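Local coordinates for carbonic anhydrase (Neosartorya fumigata, PDB 6LAC) that catalyses the reversible hydration of carbon dioxide to hydrogencarbonate as a zinc-dependent enzyme of the beta-class carbonic anhydrase family, at the interface of chains A and B. Sequence-based numbering; all coordinates share one arbitrary frame. Chains: chain A/B, Carbonic anhydrase.

Contact 1: the interface of chains A and B. Residues chain A 49, 52-55; chain B 35-36, 38, 56, 58.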
# COMPACT_ATOMS: atom_id res chain seq x y z
N ALA A 49 5.97 -2.59 -14.11
CA ALA A 49 4.79 -2.49 -13.22
C ALA A 49 4.18 -3.86 -12.98
O ALA A 49 3.67 -4.13 -11.87
CB ALA A 49 3.80 -1.53 -13.81
N ILE A 52 5.45 -6.04 -10.04
CA ILE A 52 5.39 -5.46 -8.68
C ILE A 52 4.07 -5.90 -8.01
O ILE A 52 3.01 -5.66 -8.56
CB ILE A 52 5.55 -3.93 -8.70
CG1 ILE A 52 6.86 -3.49 -9.38
CG2 ILE A 52 5.44 -3.35 -7.27
CD1 ILE A 52 7.03 -1.96 -9.54
N PHE A 53 4.18 -6.49 -6.84
CA PHE A 53 3.05 -6.77 -5.96
C PHE A 53 3.30 -5.84 -4.78
O PHE A 53 4.22 -6.07 -4.00
CB PHE A 53 3.03 -8.26 -5.63
CG PHE A 53 1.88 -8.63 -4.75
CD1 PHE A 53 0.61 -8.74 -5.28
CD2 PHE A 53 2.07 -8.88 -3.40
CE1 PHE A 53 -0.45 -9.04 -4.45
CE2 PHE A 53 0.98 -9.15 -2.57
CZ PHE A 53 -0.26 -9.23 -3.12
N GLU A 54 2.52 -4.77 -4.69
CA GLU A 54 2.89 -3.61 -3.85
C GLU A 54 2.08 -3.60 -2.57
O GLU A 54 0.82 -3.53 -2.67
CB GLU A 54 2.70 -2.37 -4.70
CG GLU A 54 3.12 -1.09 -4.01
CD GLU A 54 2.96 0.16 -4.87
OE1 GLU A 54 2.26 0.08 -5.88
OE2 GLU A 54 3.49 1.22 -4.47
N TYR A 55 2.74 -3.54 -1.43
CA TYR A 55 2.08 -3.31 -0.13
C TYR A 55 2.62 -1.98 0.35
O TYR A 55 3.83 -1.81 0.57
CB TYR A 55 2.39 -4.43 0.87
CG TYR A 55 1.67 -4.25 2.18
CD1 TYR A 55 0.28 -4.21 2.20
CD2 TYR A 55 2.32 -4.01 3.37
CE1 TYR A 55 -0.46 -3.96 3.35
CE2 TYR A 55 1.59 -3.77 4.54
CZ TYR A 55 0.21 -3.73 4.52
OH TYR A 55 -0.59 -3.38 5.60
N SER B 35 -2.91 -4.31 -4.11
CA SER B 35 -1.52 -4.79 -4.29
C SER B 35 -1.24 -5.38 -5.67
O SER B 35 -0.07 -5.29 -6.06
CB SER B 35 -1.15 -5.76 -3.23
OG SER B 35 -1.27 -5.14 -1.94
N ASP B 36 -2.21 -5.98 -6.36
CA ASP B 36 -1.88 -6.58 -7.68
C ASP B 36 -2.29 -5.69 -8.82
O ASP B 36 -2.31 -6.15 -9.99
CB ASP B 36 -2.38 -8.03 -7.77
CG ASP B 36 -3.88 -8.18 -7.86
OD1 ASP B 36 -4.57 -7.15 -8.13
OD2 ASP B 36 -4.42 -9.29 -7.76
N GLY B 38 -0.68 -3.54 -10.58
CA GLY B 38 0.34 -4.01 -11.54
C GLY B 38 0.42 -3.16 -12.78
O GLY B 38 0.82 -3.75 -13.82
N ARG B 56 -1.96 0.60 -0.03
CA ARG B 56 -2.16 -0.43 -1.08
C ARG B 56 -2.10 -1.80 -0.42
O ARG B 56 -1.08 -2.15 0.15
CB ARG B 56 -1.20 -0.23 -2.23
CG ARG B 56 -1.54 -1.11 -3.42
CD ARG B 56 -0.83 -0.69 -4.68
NE ARG B 56 -1.21 0.64 -5.16
CZ ARG B 56 -2.27 0.93 -5.90
NH1 ARG B 56 -3.04 -0.01 -6.39
NH2 ARG B 56 -2.55 2.19 -6.20
N LEU B 58 -4.33 -5.93 0.08
CA LEU B 58 -5.06 -7.02 -0.59
C LEU B 58 -6.45 -6.57 -1.00
O LEU B 58 -7.27 -6.26 -0.14
CB LEU B 58 -5.15 -8.25 0.30
CG LEU B 58 -3.82 -8.88 0.67
CD1 LEU B 58 -3.97 -9.86 1.83
CD2 LEU B 58 -3.15 -9.54 -0.54
O HOH W 1 0.93 -3.86 -8.18
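The zinc-binding Cys-Ser-Asp segment of a beta-class carbonic anhydrase, whose B:Cys34 and B:Asp36 are metal ligands, lies here against strand 52-57 of the partner chain. B:Ser35 carries the contact with both its carbonyl and its hydroxyl. Its O accepts A:Glu54 N at 3.0 Å, nearly straight (162° at H) and on a carbonyl lone pair. The hydroxyl OG, anti to its own carbonyl carbon (chi1 -60°), turns back to give a 2.7 Å bond to A:Glu54 O, reaching it from above the carbonyl plane. B:Ser35 CB then sits over one face of the A:Phe53 ring, toward the rim, 3.6 Å from CE1; B:Asp36 CB and B:Leu58 CD2 meet the ring at its edge. Water 1 joins A:Ile52 O and B:Ser35 O, each at 2.8 Å, and also meets B:Gly38 N. A:Glu54 stretches out, CG anti to the backbone N, and crosses B:Arg56 obliquely. The Arg chain bends at chi3 (-64°), so that B:Arg56 NE lies 3.6 Å from A:Glu54 OE1, a long salt bridge with carboxylate and guanidinium planes fairly close to parallel. The segment starts at the last residue of strand 29-34 of chain B, so the turn carrying the zinc ligand B:Asp36, just after B:Cys34, packs against the partner.

Contact 2: the interface of chains A and B. Residues chain A 55-57, 65-68, 71, 107; chain B 55-58, 63, 65, 67, 107.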
# COMPACT_ATOMS: atom_id res chain seq x y z
N TYR A 55 2.74 -3.54 -1.43
CA TYR A 55 2.08 -3.31 -0.13
C TYR A 55 2.62 -1.98 0.35
O TYR A 55 3.83 -1.81 0.57
CB TYR A 55 2.39 -4.43 0.87
CG TYR A 55 1.67 -4.25 2.18
CD1 TYR A 55 0.28 -4.21 2.20
CD2 TYR A 55 2.32 -4.01 3.37
CE1 TYR A 55 -0.46 -3.96 3.35
CE2 TYR A 55 1.59 -3.77 4.54
CZ TYR A 55 0.21 -3.73 4.52
OH TYR A 55 -0.59 -3.38 5.60
N ARG A 56 1.75 -0.98 0.45
CA ARG A 56 2.18 0.38 0.82
C ARG A 56 1.48 0.79 2.08
O ARG A 56 0.25 0.83 2.12
CB ARG A 56 2.00 1.35 -0.33
CG ARG A 56 2.66 2.69 -0.02
CD ARG A 56 2.83 3.48 -1.30
NE ARG A 56 3.76 2.89 -2.27
CZ ARG A 56 5.08 3.03 -2.30
NH1 ARG A 56 5.71 3.76 -1.42
NH2 ARG A 56 5.75 2.36 -3.22
N SER A 57 2.26 1.07 3.13
CA SER A 57 1.82 1.10 4.52
C SER A 57 2.46 2.24 5.26
O SER A 57 3.45 2.81 4.80
CB SER A 57 2.32 -0.22 5.19
OG SER A 57 3.75 -0.33 5.25
N ASP A 65 0.29 -7.75 12.81
CA ASP A 65 -1.14 -7.47 12.55
C ASP A 65 -1.62 -8.39 11.44
O ASP A 65 -0.78 -9.05 10.76
CB ASP A 65 -1.32 -5.96 12.36
CG ASP A 65 -2.71 -5.48 12.04
OD1 ASP A 65 -3.64 -5.82 12.83
OD2 ASP A 65 -2.86 -4.73 11.03
N LEU A 66 -2.93 -8.52 11.30
CA LEU A 66 -3.52 -9.42 10.29
C LEU A 66 -3.03 -9.00 8.90
O LEU A 66 -2.73 -9.91 8.11
CB LEU A 66 -5.04 -9.33 10.37
CG LEU A 66 -5.69 -9.76 11.69
CD1 LEU A 66 -7.18 -9.98 11.47
CD2 LEU A 66 -5.03 -11.02 12.22
N SER A 67 -3.05 -7.70 8.60
CA SER A 67 -2.74 -7.23 7.23
C SER A 67 -1.32 -7.63 6.85
O SER A 67 -1.07 -8.17 5.73
CB SER A 67 -2.90 -5.74 7.09
OG SER A 67 -4.26 -5.38 6.97
N CYS A 68 -0.41 -7.43 7.75
CA CYS A 68 1.01 -7.63 7.40
C CYS A 68 1.22 -9.14 7.25
O CYS A 68 1.78 -9.56 6.25
CB CYS A 68 1.91 -6.97 8.43
SG CYS A 68 1.76 -5.17 8.52
N THR A 71 -0.68 -10.48 3.97
CA THR A 71 -0.04 -9.97 2.74
C THR A 71 1.22 -10.82 2.47
O THR A 71 1.42 -11.29 1.34
CB THR A 71 0.26 -8.48 2.85
OG1 THR A 71 -0.97 -7.81 3.11
CG2 THR A 71 0.86 -7.97 1.57
N TRP A 107 3.29 1.02 15.43
CA TRP A 107 4.13 1.88 14.57
C TRP A 107 4.94 2.86 15.44
O TRP A 107 6.17 3.01 15.26
CB TRP A 107 3.29 2.62 13.52
CG TRP A 107 2.64 1.69 12.54
CD1 TRP A 107 3.18 1.23 11.37
CD2 TRP A 107 1.41 0.96 12.71
NE1 TRP A 107 2.34 0.31 10.78
CE2 TRP A 107 1.24 0.14 11.58
CE3 TRP A 107 0.41 0.95 13.69
CZ2 TRP A 107 0.15 -0.70 11.43
CZ3 TRP A 107 -0.68 0.14 13.52
CH2 TRP A 107 -0.79 -0.71 12.44
N TYR B 55 -2.47 3.82 0.45
CA TYR B 55 -2.53 2.55 1.21
C TYR B 55 -2.90 1.49 0.23
O TYR B 55 -3.92 1.58 -0.44
CB TYR B 55 -3.59 2.63 2.31
CG TYR B 55 -3.58 1.40 3.17
CD1 TYR B 55 -2.44 1.07 3.93
CD2 TYR B 55 -4.60 0.48 3.12
CE1 TYR B 55 -2.35 -0.14 4.61
CE2 TYR B 55 -4.56 -0.69 3.88
CZ TYR B 55 -3.41 -1.02 4.58
OH TYR B 55 -3.32 -2.21 5.29
N ARG B 56 -1.96 0.60 -0.03
CA ARG B 56 -2.16 -0.43 -1.08
C ARG B 56 -2.10 -1.80 -0.42
O ARG B 56 -1.08 -2.15 0.15
CB ARG B 56 -1.20 -0.23 -2.23
CG ARG B 56 -1.54 -1.11 -3.42
CD ARG B 56 -0.83 -0.69 -4.68
NE ARG B 56 -1.21 0.64 -5.16
CZ ARG B 56 -2.27 0.93 -5.90
NH1 ARG B 56 -3.04 -0.01 -6.39
NH2 ARG B 56 -2.55 2.19 -6.20
N SER B 57 -3.20 -2.52 -0.56
CA SER B 57 -3.56 -3.68 0.27
C SER B 57 -4.13 -4.79 -0.58
O SER B 57 -4.56 -4.58 -1.69
CB SER B 57 -4.63 -3.22 1.31
OG SER B 57 -5.84 -2.80 0.63
N LEU B 58 -4.33 -5.93 0.08
CA LEU B 58 -5.06 -7.02 -0.59
C LEU B 58 -6.45 -6.57 -1.00
O LEU B 58 -7.27 -6.26 -0.14
CB LEU B 58 -5.15 -8.25 0.30
CG LEU B 58 -3.82 -8.88 0.67
CD1 LEU B 58 -3.97 -9.86 1.83
CD2 LEU B 58 -3.15 -9.54 -0.54
N VAL B 63 -10.11 -3.89 6.21
CA VAL B 63 -10.74 -4.91 7.07
C VAL B 63 -10.60 -4.40 8.49
O VAL B 63 -9.97 -3.33 8.72
CB VAL B 63 -10.11 -6.27 6.76
CG1 VAL B 63 -10.25 -6.63 5.31
CG2 VAL B 63 -8.65 -6.32 7.18
N ASP B 65 -8.79 -4.27 11.13
CA ASP B 65 -7.54 -4.68 11.81
C ASP B 65 -6.76 -3.45 12.23
O ASP B 65 -7.24 -2.32 12.07
CB ASP B 65 -6.72 -5.65 10.96
CG ASP B 65 -6.07 -5.02 9.75
OD1 ASP B 65 -6.36 -3.84 9.43
OD2 ASP B 65 -5.25 -5.73 9.15
N SER B 67 -3.99 -2.23 11.12
CA SER B 67 -3.46 -1.47 9.95
C SER B 67 -4.53 -0.53 9.39
O SER B 67 -4.26 0.64 9.15
CB SER B 67 -2.93 -2.40 8.90
OG SER B 67 -1.72 -2.95 9.32
N TRP B 107 -10.18 -11.31 4.51
CA TRP B 107 -10.30 -10.97 3.08
C TRP B 107 -11.14 -12.00 2.34
O TRP B 107 -12.02 -11.64 1.58
CB TRP B 107 -8.92 -10.84 2.43
CG TRP B 107 -8.13 -9.71 3.02
CD1 TRP B 107 -8.09 -8.42 2.54
CD2 TRP B 107 -7.32 -9.73 4.21
NE1 TRP B 107 -7.31 -7.68 3.36
CE2 TRP B 107 -6.86 -8.42 4.42
CE3 TRP B 107 -6.99 -10.71 5.15
CZ2 TRP B 107 -6.05 -8.09 5.48
CZ3 TRP B 107 -6.25 -10.35 6.24
CH2 TRP B 107 -5.79 -9.06 6.41
O HOH W 2 -3.16 -5.98 2.59
O HOH W 3 0.15 -1.92 7.69
O HOH W 4 -4.40 -4.45 4.72
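Across the two-fold axis of this beta-class carbonic anhydrase dimer, the Tyr55 side chains lie side by side and point the same way, CG anti to the backbone N. Their phenol oxygens meet, A:Tyr55 OH to B:Tyr55 OH 3.0 Å, direction undecided. Beneath them the two 52-57 strands pair antiparallel at Arg56: A:Arg56 N reaches B:Arg56 O at 3.1 Å on a lone pair, and the reciprocal bond matches it. The Asp65 side chains cross at about a right angle, their carboxylate planes 43° apart, from different rotamers: A:Asp65 has CG anti to N (chi1 178°), B:Asp65 the crowded position (chi1 71°). A:Asp65 OD2 takes B:Ser67 OG on its anti lone pair (2.7 Å) and B:Ser67 N from above its plane (2.7 Å), whereas B:Asp65 OD2 receives A:Ser67 OG on its syn lone pair in a very short contact. A:Asp65 OD2 and B:Asp65 OD2, 3.2 Å apart, would repel if both carboxylates are charged and may share a proton, although the coordinates show no protonation state. B:Trp107 turns its indole edge to A:Ser67 OG, CZ2 3.6 Å away, while B:Leu58 CD1 and B:Val63 CG1 cover its opposite faces. Water 2 joins B:Leu58 N to A:Thr71 OG1, which donates to A:Ser67 O (2.6 Å).

Contact 3: the interface of chains A and B. Residues chain A 64-65, 104, 106-107; chain B 66, 69-70.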
# COMPACT_ATOMS: atom_id res chain seq x y z
N ASP A 64 3.03 -6.64 13.76
CA ASP A 64 2.31 -7.87 14.16
C ASP A 64 0.82 -7.59 14.02
O ASP A 64 0.18 -7.18 15.01
CB ASP A 64 2.65 -8.26 15.60
CG ASP A 64 2.07 -9.60 16.02
OD1 ASP A 64 1.49 -10.29 15.17
OD2 ASP A 64 2.24 -9.95 17.20
N ASP A 65 0.29 -7.75 12.81
CA ASP A 65 -1.14 -7.47 12.55
C ASP A 65 -1.62 -8.39 11.44
O ASP A 65 -0.78 -9.05 10.76
CB ASP A 65 -1.32 -5.96 12.36
CG ASP A 65 -2.71 -5.48 12.04
OD1 ASP A 65 -3.64 -5.82 12.83
OD2 ASP A 65 -2.86 -4.73 11.03
N GLN A 104 -0.34 5.62 15.81
CA GLN A 104 -0.70 4.65 16.86
C GLN A 104 0.37 3.55 16.99
O GLN A 104 1.23 3.40 16.09
CB GLN A 104 -2.05 4.02 16.55
CG GLN A 104 -3.14 5.08 16.37
CD GLN A 104 -4.41 4.55 15.77
OE1 GLN A 104 -4.61 3.34 15.67
NE2 GLN A 104 -5.30 5.46 15.40
N PRO A 106 1.37 -0.50 16.99
CA PRO A 106 2.80 -0.54 17.28
C PRO A 106 3.77 0.31 16.44
O PRO A 106 4.93 0.40 16.78
CB PRO A 106 3.13 -2.01 17.03
CG PRO A 106 2.18 -2.40 15.94
CD PRO A 106 0.89 -1.68 16.26
N TRP A 107 3.29 1.02 15.43
CA TRP A 107 4.13 1.88 14.57
C TRP A 107 4.94 2.86 15.44
O TRP A 107 6.17 3.01 15.26
CB TRP A 107 3.29 2.62 13.52
CG TRP A 107 2.64 1.69 12.54
CD1 TRP A 107 3.18 1.23 11.37
CD2 TRP A 107 1.41 0.96 12.71
NE1 TRP A 107 2.34 0.31 10.78
CE2 TRP A 107 1.24 0.14 11.58
CE3 TRP A 107 0.41 0.95 13.69
CZ2 TRP A 107 0.15 -0.70 11.43
CZ3 TRP A 107 -0.68 0.14 13.52
CH2 TRP A 107 -0.79 -0.71 12.44
N LEU B 66 -5.59 -3.64 12.85
CA LEU B 66 -4.87 -2.47 13.38
C LEU B 66 -4.42 -1.61 12.21
O LEU B 66 -4.39 -0.44 12.34
CB LEU B 66 -3.64 -2.89 14.21
CG LEU B 66 -3.92 -3.76 15.43
CD1 LEU B 66 -2.60 -4.14 16.10
CD2 LEU B 66 -4.81 -3.02 16.42
N LYS B 69 -7.26 0.77 11.01
CA LYS B 69 -7.53 1.78 12.03
C LYS B 69 -6.41 2.81 12.06
O LYS B 69 -6.68 4.01 12.16
CB LYS B 69 -7.70 1.15 13.41
CG LYS B 69 -9.01 0.37 13.55
CD LYS B 69 -10.25 1.19 13.16
CE LYS B 69 -11.55 0.41 13.19
NZ LYS B 69 -12.68 1.17 12.60
N ALA B 70 -5.17 2.32 12.07
CA ALA B 70 -4.01 3.22 12.25
C ALA B 70 -3.89 4.09 11.00
O ALA B 70 -3.56 5.25 11.09
CB ALA B 70 -2.75 2.46 12.52
O HOH W 5 -2.10 5.95 13.41
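Loop residues A:Asp64 and A:Asp65, the turn A:Gln104 to A:Pro106 and the start of helix 107-117 of chain A meet the first turns of helix 66-77 of chain B. At the helix N-terminus, B:Leu66 N donates to A:Asp65 OD1 at 2.9 Å (149° at H), from 29° out of the carboxylate plane. The carboxylate thus lies at the positive end of the helix dipole, which may stabilise its charge. The B:Leu66 side chain, with CG anti to its carbonyl carbon, crosses the aspartate obliquely and brings CB to 3.5 Å from A:Asp65 CG. One turn along, the methyl of B:Ala70 sits above the outer rim of the A:Trp107 benzene ring, with CB 3.3 Å from CZ3, a tight fit in which the flat indole lies alongside the helix. B:Leu66 CB touches the tip of the same ring, 4.0 Å from A:Trp107 CH2. A:Gln104 runs extended (chi2 167°), so that its amide end reaches the helix backbone; OE1 lies 3.5 Å from B:Ala70 CA. Its main chain is tied to the helix by water 5, 3.0 Å from A:Gln104 N and 2.8 Å from B:Ala70 O. A cis peptide bond before A:Pro106 shapes the turn into A:Trp107. In the fold, the start of helix 66-77 of chain B lies between the loop preceding its counterpart and helix 107-117 of chain A, away from the zinc segment.

The three contacts form a continuous strip across the dimer interface. Between the centres of their C-alpha atoms, contact 1 lies about 12 Å from contact 2 and about 20 Å from contact 3, while contacts 2 and 3 are about 9 Å apart. Contacts 1 and 2 share A:Tyr55, B:Arg56 and B:Leu58, so strand 52-57 and the following 3-10 helix 58-60 connect the zinc-binding segment to the two-fold axis. Contacts 2 and 3 share A:Asp65 and A:Trp107, which work on helix 66-77 of the partner. Two-fold symmetry repeats the strip, apart from the differing Asp65 side chains, plausibly coupling dimer assembly to the positioning of both metal sites.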